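Local coordinates for protein sulfite reductase [ferredoxin] (Mycobacterium tuberculosis, PDB 1ZJ8) that reduces sulfite to sulfide with electrons from ferredoxin, using siroheme and a [4Fe-4S] cluster, a step towards sulfur-containing amino acids and cofactors, at residues A[135-147]-A[383-395]. Residues are numbered along the deposited sequence; the frame is centred on the assembly and turned at random.
Sequences TADISDRQNVQYH and RIRFTPYQKLVIL. With SRM (siroheme), chain E.
D140 and P388 bring the turns of two antiparallel hairpins together, their CA atoms 4.3 Å apart, with Q142 facing F386 on one flank. Each hairpin belongs to a ferredoxin-like half domain of the nitrite and sulfite reductase fold, and the contact joins the two half domains beside the siroheme. Q142 fastens the turns: its chain, extended beyond CG (chi2 -178°), runs alongside the P388 ring and delivers NE2 to F386 O at 2.6 Å. That bond is nearly straight (167°) and the acceptor lies close to the amide plane, although NE2 is tilted from the plane of the carbonyl it meets; OE1 is taken by the backbone N of G181. The F386 ring packs against both strands of the 135-147 hairpin, reaching I138 on one and V144 on the other. I138 CG1 sits over one face in a CH-pi contact, 4.0 Å from the ring centroid, V144 CG1 packs obliquely against CE2 and CZ, and Q142 O lies at the ring edge. I138 also touches L392, its CD1 meeting L392 CD2 at 3.6 Å. On the cofactor side the loop of 135-147 grips siroheme carboxylates through D140 N and R141 NH1, with H147 NE2 adding a bond from the following strand. Q390 crosses towards the same ligand, its NE2 hydrogen-bonded to A427 O, while its CG rests 3.5 Å from D140 CB.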
loop_
_atom_site.group_PDB
_atom_site.type_symbol
_atom_site.label_atom_id
_atom_site.label_comp_id
_atom_site.label_asym_id
_atom_site.label_seq_id
_atom_site.Cartn_x
_atom_site.Cartn_y
_atom_site.Cartn_z
ATOM N N THR A 135 3.485 -3.660 18.774
ATOM C CA THR A 135 3.734 -3.525 17.353
ATOM C C THR A 135 2.576 -2.762 16.698
ATOM O O THR A 135 1.401 -3.036 16.961
ATOM C CB THR A 135 3.896 -4.917 16.654
ATOM O OG1 THR A 135 2.693 -5.696 16.807
ATOM C CG2 THR A 135 5.084 -5.671 17.235
ATOM N N ALA A 136 2.936 -1.814 15.839
ATOM C CA ALA A 136 1.979 -1.080 15.019
ATOM C C ALA A 136 2.735 -0.422 13.875
ATOM O O ALA A 136 3.580 0.427 14.118
ATOM C CB ALA A 136 1.291 -0.034 15.858
ATOM N N ASP A 137 2.461 -0.841 12.642
ATOM C CA ASP A 137 3.158 -0.304 11.468
ATOM C C ASP A 137 2.158 0.205 10.432
ATOM O O ASP A 137 1.228 -0.522 10.063
ATOM C CB ASP A 137 4.061 -1.365 10.844
ATOM C CG ASP A 137 5.147 -1.853 11.801
ATOM O OD1 ASP A 137 5.599 -1.037 12.650
ATOM O OD2 ASP A 137 5.542 -3.054 11.708
ATOM N N ILE A 138 2.339 1.454 9.985
ATOM C CA ILE A 138 1.416 2.070 9.038
ATOM C C ILE A 138 1.828 1.593 7.702
ATOM O O ILE A 138 2.940 1.850 7.280
ATOM C CB ILE A 138 1.464 3.620 8.972
ATOM C CG1 ILE A 138 0.695 4.246 10.124
ATOM C CG2 ILE A 138 0.825 4.146 7.680
ATOM C CD1 ILE A 138 1.561 4.413 11.351
ATOM N N SER A 139 0.900 0.940 7.024
ATOM C CA SER A 139 1.126 0.400 5.716
ATOM C C SER A 139 1.032 1.526 4.663
ATOM O O SER A 139 0.520 2.618 4.943
ATOM C CB SER A 139 0.056 -0.661 5.499
ATOM O OG SER A 139 -1.163 -0.083 5.050
ATOM N N ASP A 140 1.524 1.256 3.454
ATOM C CA ASP A 140 1.451 2.219 2.362
ATOM C C ASP A 140 0.125 2.131 1.569
ATOM O O ASP A 140 0.057 2.567 0.425
ATOM C CB ASP A 140 2.663 2.024 1.460
ATOM C CG ASP A 140 2.604 0.734 0.684
ATOM O OD1 ASP A 140 1.553 0.090 0.756
ATOM O OD2 ASP A 140 3.586 0.374 -0.011
ATOM N N ARG A 141 -0.911 1.540 2.170
ATOM C CA ARG A 141 -2.291 1.628 1.674
ATOM C C ARG A 141 -3.200 2.165 2.783
ATOM O O ARG A 141 -4.379 1.864 2.808
ATOM C CB ARG A 141 -2.833 0.256 1.233
ATOM C CG ARG A 141 -2.338 -0.297 -0.093
ATOM C CD ARG A 141 -3.265 -1.403 -0.604
ATOM N NE ARG A 141 -4.499 -0.889 -1.238
ATOM C CZ ARG A 141 -4.558 -0.326 -2.455
ATOM N NH1 ARG A 141 -3.467 -0.197 -3.199
ATOM N NH2 ARG A 141 -5.714 0.102 -2.943
ATOM N N GLN A 142 -2.628 2.932 3.713
ATOM C CA GLN A 142 -3.366 3.698 4.751
ATOM C C GLN A 142 -3.941 2.834 5.892
ATOM O O GLN A 142 -4.726 3.329 6.699
ATOM C CB GLN A 142 -4.435 4.613 4.131
ATOM C CG GLN A 142 -3.912 5.491 2.986
ATOM C CD GLN A 142 -4.981 6.431 2.400
ATOM O OE1 GLN A 142 -5.577 6.146 1.342
ATOM N NE2 GLN A 142 -5.210 7.566 3.079
ATOM N N ASN A 143 -3.505 1.574 5.976
ATOM C CA ASN A 143 -3.820 0.686 7.107
ATOM C C ASN A 143 -2.753 0.658 8.236
ATOM O O ASN A 143 -1.620 1.121 8.075
ATOM C CB ASN A 143 -4.014 -0.739 6.583
ATOM C CG ASN A 143 -5.217 -0.862 5.663
ATOM O OD1 ASN A 143 -6.187 -0.113 5.803
ATOM N ND2 ASN A 143 -5.160 -1.814 4.718
ATOM N N VAL A 144 -3.146 0.123 9.385
ATOM C CA VAL A 144 -2.192 -0.330 10.379
ATOM C C VAL A 144 -2.219 -1.825 10.404
ATOM O O VAL A 144 -3.254 -2.434 10.148
ATOM C CB VAL A 144 -2.501 0.122 11.799
ATOM C CG1 VAL A 144 -2.119 1.557 11.973
ATOM C CG2 VAL A 144 -3.952 -0.093 12.125
ATOM N N GLN A 145 -1.068 -2.400 10.727
ATOM C CA GLN A 145 -0.933 -3.823 10.903
ATOM C C GLN A 145 -0.339 -4.121 12.248
ATOM O O GLN A 145 0.625 -3.449 12.677
ATOM C CB GLN A 145 -0.010 -4.396 9.845
ATOM C CG GLN A 145 -0.586 -4.381 8.473
ATOM C CD GLN A 145 0.194 -5.253 7.530
ATOM O OE1 GLN A 145 -0.310 -5.642 6.499
ATOM N NE2 GLN A 145 1.434 -5.574 7.884
ATOM N N TYR A 146 -0.909 -5.134 12.899
ATOM C CA TYR A 146 -0.446 -5.622 14.200
ATOM C C TYR A 146 0.331 -6.904 13.962
ATOM O O TYR A 146 0.123 -7.544 12.943
ATOM C CB TYR A 146 -1.645 -5.952 15.075
ATOM C CG TYR A 146 -2.557 -4.800 15.469
ATOM C CD1 TYR A 146 -2.092 -3.752 16.253
ATOM C CD2 TYR A 146 -3.907 -4.796 15.113
ATOM C CE1 TYR A 146 -2.946 -2.708 16.667
ATOM C CE2 TYR A 146 -4.781 -3.758 15.516
ATOM C CZ TYR A 146 -4.290 -2.714 16.300
ATOM O OH TYR A 146 -5.108 -1.667 16.722
ATOM N N HIS A 147 1.235 -7.276 14.865
ATOM C CA HIS A 147 1.876 -8.608 14.811
ATOM C C HIS A 147 1.871 -9.265 16.197
ATOM O O HIS A 147 1.411 -8.657 17.171
ATOM C CB HIS A 147 3.296 -8.506 14.268
ATOM C CG HIS A 147 3.369 -8.369 12.785
ATOM N ND1 HIS A 147 3.710 -7.191 12.162
ATOM C CD2 HIS A 147 3.170 -9.269 11.797
ATOM C CE1 HIS A 147 3.717 -7.369 10.853
ATOM N NE2 HIS A 147 3.388 -8.622 10.603
ATOM N N ARG A 383 -9.665 14.550 13.756
ATOM C CA ARG A 383 -9.376 13.875 12.473
ATOM C C ARG A 383 -7.891 13.723 12.159
ATOM O O ARG A 383 -7.153 14.710 12.114
ATOM C CB ARG A 383 -9.943 14.631 11.273
ATOM C CG ARG A 383 -11.416 14.907 11.263
ATOM C CD ARG A 383 -11.628 16.296 10.677
ATOM N NE ARG A 383 -12.160 16.338 9.315
ATOM C CZ ARG A 383 -12.140 17.418 8.530
ATOM N NH1 ARG A 383 -11.573 18.544 8.924
ATOM N NH2 ARG A 383 -12.684 17.362 7.324
ATOM N N ILE A 384 -7.505 12.485 11.862
ATOM C CA ILE A 384 -6.165 12.118 11.445
ATOM C C ILE A 384 -6.320 11.134 10.278
ATOM O O ILE A 384 -7.319 10.402 10.196
ATOM C CB ILE A 384 -5.373 11.484 12.619
ATOM C CG1 ILE A 384 -4.037 10.904 12.145
ATOM C CG2 ILE A 384 -6.155 10.348 13.290
ATOM C CD1 ILE A 384 -3.082 10.516 13.295
ATOM N N ARG A 385 -5.345 11.143 9.375
ATOM C CA ARG A 385 -5.340 10.262 8.218
ATOM C C ARG A 385 -4.004 9.534 8.087
ATOM O O ARG A 385 -2.939 10.155 8.253
ATOM C CB ARG A 385 -5.555 11.085 6.941
ATOM C CG ARG A 385 -7.017 11.391 6.583
ATOM C CD ARG A 385 -7.474 12.714 7.153
ATOM N NE ARG A 385 -8.932 12.844 7.169
ATOM C CZ ARG A 385 -9.675 13.318 6.167
ATOM N NH1 ARG A 385 -9.139 13.729 5.027
ATOM N NH2 ARG A 385 -10.981 13.408 6.325
ATOM N N PHE A 386 -4.038 8.246 7.756
ATOM C CA PHE A 386 -2.826 7.567 7.315
ATOM C C PHE A 386 -2.617 7.803 5.813
ATOM O O PHE A 386 -3.583 8.056 5.104
ATOM C CB PHE A 386 -2.905 6.053 7.594
ATOM C CG PHE A 386 -3.039 5.678 9.070
ATOM C CD1 PHE A 386 -2.304 6.341 10.057
ATOM C CD2 PHE A 386 -3.867 4.625 9.455
ATOM C CE1 PHE A 386 -2.429 5.993 11.418
ATOM C CE2 PHE A 386 -3.989 4.269 10.793
ATOM C CZ PHE A 386 -3.265 4.957 11.782
ATOM N N THR A 387 -1.375 7.670 5.343
ATOM C CA THR A 387 -0.939 8.098 3.989
ATOM C C THR A 387 -0.589 6.893 3.125
ATOM O O THR A 387 -0.135 5.878 3.626
ATOM C CB THR A 387 0.319 9.022 4.100
ATOM O OG1 THR A 387 -0.007 10.138 4.932
ATOM C CG2 THR A 387 0.834 9.578 2.764
ATOM N N PRO A 388 -0.843 6.962 1.815
ATOM C CA PRO A 388 -0.278 5.893 0.977
ATOM C C PRO A 388 1.250 5.885 0.840
ATOM O O PRO A 388 1.771 5.143 0.015
ATOM C CB PRO A 388 -0.971 6.103 -0.381
ATOM C CG PRO A 388 -2.159 7.029 -0.086
ATOM C CD PRO A 388 -1.719 7.878 1.049
ATOM N N TYR A 389 1.961 6.653 1.661
ATOM C CA TYR A 389 3.429 6.646 1.676
ATOM C C TYR A 389 3.947 6.367 3.080
ATOM O O TYR A 389 5.074 6.755 3.428
ATOM C CB TYR A 389 3.960 7.952 1.090
ATOM C CG TYR A 389 3.701 7.993 -0.404
ATOM C CD1 TYR A 389 2.534 8.564 -0.912
ATOM C CD2 TYR A 389 4.591 7.390 -1.309
ATOM C CE1 TYR A 389 2.278 8.561 -2.268
ATOM C CE2 TYR A 389 4.341 7.391 -2.664
ATOM C CZ TYR A 389 3.188 7.977 -3.138
ATOM O OH TYR A 389 2.919 7.982 -4.489
ATOM N N GLN A 390 3.095 5.675 3.854
ATOM C CA GLN A 390 3.379 5.186 5.203
ATOM C C GLN A 390 3.619 6.323 6.201
ATOM O O GLN A 390 4.508 6.241 7.065
ATOM C CB GLN A 390 4.574 4.234 5.219
ATOM C CG GLN A 390 4.577 3.170 4.169
ATOM C CD GLN A 390 5.922 2.479 4.094
ATOM O OE1 GLN A 390 6.971 3.136 4.138
ATOM N NE2 GLN A 390 5.909 1.152 3.996
ATOM N N LYS A 391 2.818 7.374 6.071
ATOM C CA LYS A 391 2.944 8.573 6.891
ATOM C C LYS A 391 1.618 8.867 7.558
ATOM O O LYS A 391 0.624 8.182 7.306
ATOM C CB LYS A 391 3.427 9.740 6.028
ATOM C CG LYS A 391 4.960 9.673 5.728
ATOM C CD LYS A 391 5.311 9.499 4.259
ATOM C CE LYS A 391 6.828 9.271 4.011
ATOM N NZ LYS A 391 7.335 7.870 4.030
ATOM N N LEU A 392 1.589 9.850 8.448
ATOM C CA LEU A 392 0.299 10.283 8.996
ATOM C C LEU A 392 0.150 11.785 9.058
ATOM O O LEU A 392 1.105 12.498 9.347
ATOM C CB LEU A 392 0.010 9.660 10.370
ATOM C CG LEU A 392 1.134 9.085 11.222
ATOM C CD1 LEU A 392 0.596 8.692 12.617
ATOM C CD2 LEU A 392 1.762 7.872 10.567
ATOM N N VAL A 393 -1.073 12.245 8.801
ATOM C CA VAL A 393 -1.376 13.664 8.901
ATOM C C VAL A 393 -2.591 13.938 9.782
ATOM O O VAL A 393 -3.601 13.246 9.693
ATOM C CB VAL A 393 -1.456 14.338 7.492
ATOM C CG1 VAL A 393 -1.454 13.304 6.384
ATOM C CG2 VAL A 393 -2.629 15.297 7.378
ATOM N N ILE A 394 -2.454 14.957 10.634
ATOM C CA ILE A 394 -3.502 15.431 11.552
ATOM C C ILE A 394 -4.159 16.694 11.010
ATOM O O ILE A 394 -3.457 17.642 10.702
ATOM C CB ILE A 394 -2.907 15.870 12.918
ATOM C CG1 ILE A 394 -1.792 14.937 13.411
ATOM C CG2 ILE A 394 -4.003 15.971 13.980
ATOM C CD1 ILE A 394 -2.267 13.586 13.832
ATOM N N LEU A 395 -5.488 16.745 10.950
ATOM C CA LEU A 395 -6.183 17.944 10.473
ATOM C C LEU A 395 -6.685 18.863 11.604
ATOM O O LEU A 395 -6.652 18.502 12.779
ATOM C CB LEU A 395 -7.359 17.526 9.595
ATOM C CG LEU A 395 -7.112 16.441 8.564
ATOM C CD1 LEU A 395 -8.371 16.233 7.779
ATOM C CD2 LEU A 395 -5.989 16.834 7.655
HETATM FE FE SRM E . 1.408 -6.734 -0.063
HETATM C CHA SRM E . 1.615 -10.140 0.094
HETATM C CHB SRM E . 2.892 -6.521 2.932
HETATM C CHC SRM E . 1.165 -3.492 -0.198
HETATM C CHD SRM E . 2.057 -6.847 -3.454
HETATM N NA SRM E . 1.933 -8.066 1.333
HETATM C C1A SRM E . 1.831 -9.412 1.283
HETATM C C2A SRM E . 1.973 -10.079 2.617
HETATM C CMA SRM E . 0.615 -10.369 3.180
HETATM C CDA SRM E . 2.887 -11.272 2.576
HETATM C CEA SRM E . 2.308 -12.651 2.593
HETATM O O3A SRM E . 1.580 -13.000 1.658
HETATM O O4A SRM E . 2.544 -13.432 3.527
HETATM C C3A SRM E . 2.657 -8.999 3.384
HETATM C CAA SRM E . 2.210 -8.866 4.801
HETATM C CBA SRM E . 3.153 -9.772 5.548
HETATM C CCA SRM E . 3.406 -9.257 6.927
HETATM O O1A SRM E . 3.554 -8.027 7.096
HETATM O O2A SRM E . 3.439 -10.079 7.875
HETATM C C4A SRM E . 2.474 -7.794 2.526
HETATM N NB SRM E . 1.804 -5.300 1.222
HETATM C C1B SRM E . 2.367 -5.332 2.431
HETATM C C2B SRM E . 2.361 -4.025 3.174
HETATM C CMB SRM E . 2.081 -4.147 4.645
HETATM C CDB SRM E . 3.711 -3.412 3.004
HETATM C CEB SRM E . 3.976 -2.104 3.660
HETATM O O3B SRM E . 4.781 -1.980 4.608
HETATM O O4B SRM E . 3.354 -1.134 3.228
HETATM C C3B SRM E . 1.314 -3.290 2.364
HETATM C CAB SRM E . -0.070 -3.566 2.891
HETATM C CBB SRM E . -1.029 -2.467 2.551
HETATM C CCB SRM E . -2.433 -2.880 2.886
HETATM O O1B SRM E . -2.990 -2.455 3.895
HETATM O O2B SRM E . -3.069 -3.625 2.148
HETATM C C4B SRM E . 1.411 -4.039 1.063
HETATM N NC SRM E . 1.693 -5.450 -1.479
HETATM C C1C SRM E . 1.367 -4.143 -1.405
HETATM C C2C SRM E . 1.628 -3.438 -2.572
HETATM C CDC SRM E . 1.657 -1.965 -2.809
HETATM C CEC SRM E . 0.429 -1.217 -3.155
HETATM O O3C SRM E . -0.689 -1.775 -3.076
HETATM O O4C SRM E . 0.600 -0.047 -3.528
HETATM C C3C SRM E . 1.930 -4.424 -3.463
HETATM C CAC SRM E . 2.258 -4.051 -4.871
HETATM C CBC SRM E . 1.178 -3.529 -5.795
HETATM C CCC SRM E . 0.374 -4.706 -6.321
HETATM O O1C SRM E . -0.401 -5.343 -5.559
HETATM O O2C SRM E . 0.545 -5.014 -7.529
HETATM C C4C SRM E . 1.898 -5.627 -2.806
HETATM N ND SRM E . 1.423 -8.206 -1.452
HETATM C C1D SRM E . 1.889 -8.020 -2.698
HETATM C C2D SRM E . 2.250 -9.268 -3.240
HETATM C CAD SRM E . 2.208 -9.558 -4.730
HETATM C CBD SRM E . 0.956 -10.137 -5.312
HETATM C CCD SRM E . 0.754 -10.344 -6.786
HETATM O O1D SRM E . -0.144 -9.666 -7.333
HETATM O O2D SRM E . 1.461 -11.159 -7.436
HETATM C C3D SRM E . 1.980 -10.213 -2.264
HETATM C CDD SRM E . 1.777 -11.682 -2.516
HETATM C CED SRM E . 0.499 -12.251 -3.092
HETATM O O3D SRM E . -0.528 -11.574 -3.166
HETATM O O4D SRM E . 0.446 -13.417 -3.508
HETATM C C4D SRM E . 1.468 -9.543 -1.166
#